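Local coordinates for ribosomal-protein-serine acetyltransferase, putative (Vibrio cholerae O1 biovar eltor, PDB 2FCK) that is of unproven function but, as a member of the GNAT acetyltransferase family, probably acetylates the N-terminal serine or alanine of ribosomal proteins, at residues Q147-A150 with L151-A155; T120-I123 with L124-F127; F165-G169 with E170-G174. All coordinates share one frame; numbering follows the deposited sequence.

Contact 1: residues Q147-A150 with L151-A155. With NO3 (nitrate ion), chain D.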
loop_
_atom_site.group_PDB
_atom_site.type_symbol
_atom_site.label_atom_id
_atom_site.label_comp_id
_atom_site.label_asym_id
_atom_site.label_seq_id
_atom_site.Cartn_x
_atom_site.Cartn_y
_atom_site.Cartn_z
ATOM N N GLN A 147 9.076 -5.253 17.166
ATOM C CA GLN A 147 9.699 -6.173 16.218
ATOM C C GLN A 147 9.600 -7.615 16.727
ATOM O O GLN A 147 9.251 -8.523 15.958
ATOM C CB GLN A 147 11.175 -5.788 16.020
ATOM C CG GLN A 147 11.345 -4.377 15.496
ATOM C CD GLN A 147 12.758 -3.820 15.684
ATOM O OE1 GLN A 147 13.759 -4.574 15.640
ATOM N NE2 GLN A 147 12.859 -2.514 15.939
ATOM N N ALA A 148 9.920 -7.800 18.014
ATOM C CA ALA A 148 9.933 -9.125 18.658
ATOM C C ALA A 148 8.510 -9.739 18.542
ATOM O O ALA A 148 8.375 -10.926 18.272
ATOM C CB ALA A 148 10.382 -9.017 20.146
ATOM N N LEU A 149 7.472 -8.906 18.701
ATOM C CA LEU A 149 6.076 -9.381 18.608
ATOM C C LEU A 149 5.773 -9.816 17.149
ATOM O O LEU A 149 5.224 -10.895 16.924
ATOM C CB LEU A 149 5.098 -8.296 19.075
ATOM C CG LEU A 149 3.618 -8.711 18.985
ATOM C CD1 LEU A 149 3.417 -10.049 19.652
ATOM C CD2 LEU A 149 2.730 -7.602 19.591
ATOM N N ALA A 150 6.229 -9.027 16.179
ATOM C CA ALA A 150 6.013 -9.383 14.780
ATOM C C ALA A 150 6.620 -10.780 14.534
ATOM O O ALA A 150 5.969 -11.678 13.945
ATOM C CB ALA A 150 6.651 -8.343 13.823
ATOM N N LEU A 151 7.864 -10.972 14.985
ATOM C CA LEU A 151 8.516 -12.256 14.799
ATOM C C LEU A 151 7.799 -13.389 15.537
ATOM O O LEU A 151 7.679 -14.494 15.003
ATOM C CB LEU A 151 9.969 -12.166 15.251
ATOM C CG LEU A 151 10.782 -11.194 14.411
ATOM C CD1 LEU A 151 12.198 -11.014 15.023
ATOM C CD2 LEU A 151 10.903 -11.670 12.935
ATOM N N ARG A 152 7.301 -13.093 16.737
ATOM C CA ARG A 152 6.591 -14.082 17.548
ATOM C C ARG A 152 5.328 -14.573 16.817
ATOM O O ARG A 152 4.919 -15.740 17.003
ATOM C CB ARG A 152 6.266 -13.458 18.906
ATOM C CG ARG A 152 6.034 -14.396 20.055
ATOM C CD ARG A 152 6.725 -13.855 21.359
ATOM N NE ARG A 152 6.237 -12.524 21.714
ATOM C CZ ARG A 152 6.991 -11.444 21.937
ATOM N NH1 ARG A 152 6.396 -10.313 22.238
ATOM N NH2 ARG A 152 8.329 -11.495 21.923
ATOM N N CYS A 153 4.706 -13.688 16.031
ATOM C CA CYS A 153 3.507 -14.047 15.234
ATOM C C CYS A 153 3.825 -14.659 13.861
ATOM O O CYS A 153 2.912 -14.933 13.089
ATOM C CB CYS A 153 2.553 -12.859 15.076
ATOM S SG CYS A 153 1.954 -12.261 16.646
ATOM N N GLY A 154 5.113 -14.919 13.603
ATOM C CA GLY A 154 5.551 -15.653 12.407
ATOM C C GLY A 154 5.911 -14.762 11.238
ATOM O O GLY A 154 6.016 -15.226 10.085
ATOM N N ALA A 155 6.122 -13.481 11.514
ATOM C CA ALA A 155 6.460 -12.563 10.417
ATOM C C ALA A 155 7.897 -12.758 10.026
ATOM O O ALA A 155 8.706 -13.278 10.811
ATOM C CB ALA A 155 6.166 -11.085 10.770
HETATM N N NO3 D . 3.046 -11.054 23.256
HETATM O O1 NO3 D . 3.215 -9.691 23.347
HETATM O O2 NO3 D . 4.020 -11.931 22.855
HETATM O O3 NO3 D . 1.838 -11.603 23.536
#
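Arg152 leaves the helix with chi1 at -157°, CG lying beside its carbonyl carbon, and then bends at chi2 and chi3, folding back along the helix until its guanidinium lies over Ala148 and Leu149. Ala148 O and Leu149 CA sit on one face of that group, offset toward its rim, and Ala148 CB comes within 3.7 Å of Arg152 NH2. A nitrate ion, probably from the crystallisation liquor, lies instead at the guanidinium edge: Arg152 NE gives its O2 a bond of 2.6 Å, and Arg152 NH1 adds two weak ones, to O2 and O1. Lys116 N also binds this anion. Leu149, with its CG placed likewise, sends CD1 to the nitrate and to Cys153 SG (4.0 Å). Here helix 144-152 stops in a Schellman motif. Gly154, with phi +93°, is the C-prime residue; Gly154 N bonds to Leu151 O, while Ala155 N closes on Ala150 O at 3.0 Å from 32° outside the carbonyl plane. Cys153 N adds a weak bond to Ala150 O, which thus takes two N-H groups. Ala155 CB is thereby brought to 4.1 Å from Ala150 CB. Ala150 also packs on Tyr103 of strand 98-105, and Ala155 on Phe177 of strand 170-179.

Contact 2: residues T120-I123 with L124-F127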
loop_
_atom_site.group_PDB
_atom_site.type_symbol
_atom_site.label_atom_id
_atom_site.label_comp_id
_atom_site.label_asym_id
_atom_site.label_seq_id
_atom_site.Cartn_x
_atom_site.Cartn_y
_atom_site.Cartn_z
ATOM N N THR A 120 -2.420 -12.338 16.220
ATOM C CA THR A 120 -2.698 -13.552 15.451
ATOM C C THR A 120 -4.180 -13.603 15.020
ATOM O O THR A 120 -4.477 -13.987 13.880
ATOM C CB THR A 120 -2.340 -14.818 16.282
ATOM O OG1 THR A 120 -0.904 -14.833 16.482
ATOM C CG2 THR A 120 -2.773 -16.111 15.563
ATOM N N ALA A 121 -5.083 -13.158 15.905
ATOM C CA ALA A 121 -6.529 -13.112 15.560
ATOM C C ALA A 121 -6.734 -12.240 14.317
ATOM O O ALA A 121 -7.439 -12.629 13.351
ATOM C CB ALA A 121 -7.319 -12.572 16.749
ATOM N N LEU A 122 -6.017 -11.110 14.300
ATOM C CA LEU A 122 -6.206 -10.177 13.189
ATOM C C LEU A 122 -5.617 -10.763 11.904
ATOM O O LEU A 122 -6.195 -10.668 10.819
ATOM C CB LEU A 122 -5.582 -8.818 13.533
ATOM C CG LEU A 122 -5.774 -7.750 12.438
ATOM C CD1 LEU A 122 -7.275 -7.483 12.198
ATOM C CD2 LEU A 122 -5.023 -6.437 12.774
ATOM N N ILE A 123 -4.458 -11.382 12.006
ATOM C CA ILE A 123 -3.824 -11.999 10.849
ATOM C C ILE A 123 -4.713 -13.113 10.251
ATOM O O ILE A 123 -4.923 -13.217 9.033
ATOM C CB ILE A 123 -2.467 -12.581 11.304
ATOM C CG1 ILE A 123 -1.455 -11.404 11.571
ATOM C CG2 ILE A 123 -1.876 -13.578 10.225
ATOM C CD1 ILE A 123 -0.216 -11.935 12.369
ATOM N N LEU A 124 -5.252 -13.958 11.113
ATOM C CA LEU A 124 -6.153 -15.014 10.648
ATOM C C LEU A 124 -7.408 -14.454 9.989
ATOM O O LEU A 124 -7.853 -14.974 8.970
ATOM C CB LEU A 124 -6.532 -15.964 11.784
ATOM C CG LEU A 124 -5.338 -16.778 12.283
ATOM C CD1 LEU A 124 -5.766 -17.598 13.553
ATOM C CD2 LEU A 124 -4.706 -17.653 11.168
ATOM N N PHE A 125 -7.954 -13.387 10.555
ATOM C CA PHE A 125 -9.100 -12.717 9.927
ATOM C C PHE A 125 -8.738 -12.257 8.518
ATOM O O PHE A 125 -9.487 -12.490 7.549
ATOM C CB PHE A 125 -9.547 -11.568 10.829
ATOM C CG PHE A 125 -10.501 -10.613 10.179
ATOM C CD1 PHE A 125 -11.826 -10.964 9.987
ATOM C CD2 PHE A 125 -10.053 -9.364 9.787
ATOM C CE1 PHE A 125 -12.727 -10.054 9.384
ATOM C CE2 PHE A 125 -10.916 -8.462 9.171
ATOM C CZ PHE A 125 -12.247 -8.817 8.975
ATOM N N CYS A 126 -7.559 -11.634 8.387
ATOM C CA CYS A 126 -7.112 -11.152 7.060
ATOM C C CYS A 126 -6.942 -12.281 6.039
ATOM O O CYS A 126 -7.365 -12.139 4.881
ATOM C CB CYS A 126 -5.814 -10.390 7.191
ATOM S SG CYS A 126 -5.978 -8.796 7.982
ATOM N N PHE A 127 -6.367 -13.418 6.473
ATOM C CA PHE A 127 -6.046 -14.523 5.524
ATOM C C PHE A 127 -7.285 -15.417 5.254
ATOM O O PHE A 127 -7.578 -15.778 4.106
ATOM C CB PHE A 127 -4.872 -15.400 6.031
ATOM C CG PHE A 127 -3.512 -14.744 5.963
ATOM C CD1 PHE A 127 -3.202 -13.783 4.977
ATOM C CD2 PHE A 127 -2.485 -15.185 6.798
ATOM C CE1 PHE A 127 -1.935 -13.250 4.912
ATOM C CE2 PHE A 127 -1.210 -14.643 6.712
ATOM C CZ PHE A 127 -0.934 -13.684 5.766
#
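Ile123 lays its CG2 branch alongside the Phe127 ring, with CG2 3.7 Å from CE2 and nearly as close to CD2. The two side chains run side by side in the same direction, one helical turn apart. The torsions account for this: Ile123 CG2 stands anti to the backbone N, which leans it toward the following turn, whereas Phe127 at chi1 -72° has CG beside its own N, facing back along the helix. The longer CG1 arm of Ile123 lies beside the backbone N, and the ring meets the CG2 methyl.

A second pair, Thr120 and Leu124, also points one way, and its contact is methyl to methyl: Thr120 CG2 lies 3.9 Å from Leu124 CD1. The polar branch of Thr120 is turned back instead, where OG1 is hydrogen-bonded to Lys116 O, the carbonyl one turn earlier. Leu122 and Phe125 differ in being three residues apart, and their side chains cross obliquely, with Leu122 CD1 4.1 Å from Phe125 CD2.

Behind these contacts run four regular i to i+4 backbone bonds. Leu124 N to Thr120 O is the straightest, 2.9 Å with 170° at the hydrogen, and Phe127 N to Ile123 O bends most. The helix opens into a wider pi-type turn at 125-127.

Helix 114-129 thus presents different residues to different parts of the GNAT fold. Leu122, Phe125 and Cys126 rest on Ile89 of strand 83-93, and the Phe125 ring also meets Phe8 with the planes at about 40°. Ile123 and Phe127 pack on Leu135 of strand 134-139 and on Leu179 of strand 170-179, while Thr120 and Ile123 meet Cys153 at the end of helix 144-152.

Contact 3: residues F165-G169 with E170-G174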
loop_
_atom_site.group_PDB
_atom_site.type_symbol
_atom_site.label_atom_id
_atom_site.label_comp_id
_atom_site.label_asym_id
_atom_site.label_seq_id
_atom_site.Cartn_x
_atom_site.Cartn_y
_atom_site.Cartn_z
ATOM N N PHE A 165 7.115 5.162 6.918
ATOM C CA PHE A 165 5.870 5.462 7.649
ATOM C C PHE A 165 5.895 6.904 8.151
ATOM O O PHE A 165 6.935 7.525 8.145
ATOM C CB PHE A 165 5.596 4.454 8.812
ATOM C CG PHE A 165 6.563 4.581 9.990
ATOM C CD1 PHE A 165 7.849 4.016 9.942
ATOM C CD2 PHE A 165 6.180 5.275 11.155
ATOM C CE1 PHE A 165 8.747 4.121 11.037
ATOM C CE2 PHE A 165 7.077 5.397 12.242
ATOM C CZ PHE A 165 8.358 4.825 12.176
ATOM N N LEU A 166 4.733 7.420 8.561
ATOM C CA LEU A 166 4.679 8.777 9.117
ATOM C C LEU A 166 4.589 8.760 10.653
ATOM O O LEU A 166 3.804 7.993 11.209
ATOM C CB LEU A 166 3.475 9.532 8.551
ATOM C CG LEU A 166 3.398 9.624 7.020
ATOM C CD1 LEU A 166 2.013 10.117 6.569
ATOM C CD2 LEU A 166 4.538 10.531 6.528
ATOM N N TYR A 167 5.401 9.598 11.300
ATOM C CA TYR A 167 5.197 9.964 12.710
ATOM C C TYR A 167 5.146 11.476 12.876
ATOM O O TYR A 167 6.133 12.172 12.582
ATOM C CB TYR A 167 6.270 9.379 13.621
ATOM C CG TYR A 167 6.029 9.682 15.100
ATOM C CD1 TYR A 167 6.511 10.865 15.681
ATOM C CD2 TYR A 167 5.310 8.792 15.905
ATOM C CE1 TYR A 167 6.295 11.142 17.022
ATOM C CE2 TYR A 167 5.081 9.067 17.244
ATOM C CZ TYR A 167 5.573 10.241 17.792
ATOM O OH TYR A 167 5.346 10.520 19.128
ATOM N N ALA A 168 3.992 11.972 13.348
ATOM C CA ALA A 168 3.753 13.416 13.531
ATOM C C ALA A 168 3.793 14.161 12.187
ATOM O O ALA A 168 4.366 15.253 12.085
ATOM C CB ALA A 168 4.767 14.025 14.529
ATOM N N GLY A 169 3.172 13.552 11.168
ATOM C CA GLY A 169 3.194 14.051 9.790
ATOM C C GLY A 169 4.541 14.079 9.056
ATOM O O GLY A 169 4.607 14.598 7.950
ATOM N N GLU A 170 5.613 13.541 9.652
ATOM C CA GLU A 170 6.953 13.457 8.996
ATOM C C GLU A 170 7.390 12.010 8.725
ATOM O O GLU A 170 7.038 11.114 9.498
ATOM C CB GLU A 170 8.014 14.094 9.856
ATOM C CG GLU A 170 7.884 15.598 9.921
ATOM C CD GLU A 170 8.985 16.235 10.757
ATOM O OE1 GLU A 170 9.590 15.525 11.613
ATOM O OE2 GLU A 170 9.242 17.454 10.567
ATOM N N PRO A 171 8.154 11.769 7.629
ATOM C CA PRO A 171 8.517 10.359 7.310
ATOM C C PRO A 171 9.790 9.831 7.990
ATOM O O PRO A 171 10.704 10.600 8.284
ATOM C CB PRO A 171 8.638 10.361 5.767
ATOM C CG PRO A 171 8.608 11.915 5.336
ATOM C CD PRO A 171 8.691 12.713 6.620
ATOM N N LYS A 172 9.817 8.516 8.284
ATOM C CA LYS A 172 10.911 7.870 9.009
ATOM C C LYS A 172 11.199 6.508 8.397
ATOM O O LYS A 172 10.275 5.922 7.827
ATOM C CB LYS A 172 10.485 7.630 10.469
ATOM C CG LYS A 172 10.302 8.947 11.255
ATOM C CD LYS A 172 9.264 8.627 12.277
ATOM C CE LYS A 172 9.941 8.167 13.450
ATOM N NZ LYS A 172 9.843 9.140 14.732
ATOM N N ALA A 173 12.449 6.049 8.485
ATOM C CA ALA A 173 12.856 4.704 8.023
ATOM C C ALA A 173 12.196 3.663 8.920
ATOM O O ALA A 173 12.199 3.803 10.164
ATOM C CB ALA A 173 14.322 4.565 8.056
ATOM N N GLY A 174 11.521 2.685 8.308
ATOM C CA GLY A 174 10.868 1.588 9.076
ATOM C C GLY A 174 11.278 0.218 8.590
ATOM O O GLY A 174 11.674 0.026 7.441
#
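Lys172 passes beneath the ring of Phe165, its CB 4.2 Å from the ring centroid and 26° off the normal, a CH-pi contact over the face. Phe165 reaches this place through a chi1 of 70°, which sets CG between the backbone N and the carbonyl carbon and swings the ring across to the partner strand. The same ring turns its edge to the next residues: Gly174 CA lies in the ring plane, and Ala173 O is 3.6 Å from Phe165 CE1. Gly174, without a side chain, lets the ring edge come against its CA.

Beyond CB the lysine bends at chi3 and chi4, so that CD and CE remain against Phe165 CE2 and CZ while also reaching Tyr167 CB. Lys172 CD comes to 3.4 Å from Tyr167 CB, while Lys172 NZ lies obliquely to the tyrosine ring, 3.9 Å from Tyr167 CG. On the other face of the hairpin Leu166 CD2 meets Pro171 CB at 4.2 Å, and both residues pack on the second subunit, on its Thr95 and Thr133.

The backbone is a beta hairpin with a two-residue loop, Ala168 and Gly169, both at positive phi in a type I' turn from Tyr167 to Glu170. Tyr167 N to Glu170 O is 2.9 Å, but the return bond from Glu170 N reaches Tyr167 O from above the carbonyl plane. Lys172 N lies nearly in line with the Phe165 C=O, its bond to Phe165 O 3.1 Å long; the reverse bond, Phe165 N to Lys172 O, is weak because it is long, 3.4 Å.

Chemically the lysine serves the hairpin through its methylenes, CB on the Phe165 face and CD on Tyr167 CB, which join two aromatic residues two positions apart by hydrocarbon contact.

Contacts 1 and 2 are partly buried helical pieces that meet each other: Cys153 SG lies 3.8 Å from Thr120 OG1, and Cys153 CB 4.0 Å from Ile123 CD1, so the end of helix 144-152 rests on helix 114-129. Contact 3 is a surface hairpin touching neither, its centre about 26 Å from that of contact 2 and on the other side of the chain's centre. All three have strand 170-179 in common, since contact 3 holds its beginning while side chains of the other two pack on its later residues. Contact 2 is chiefly hydrocarbon; contact 1 mixes a helix terminus with an arginine holding a probably adventitious nitrate; contact 3 combines aromatic and lysine packing with subunit contacts.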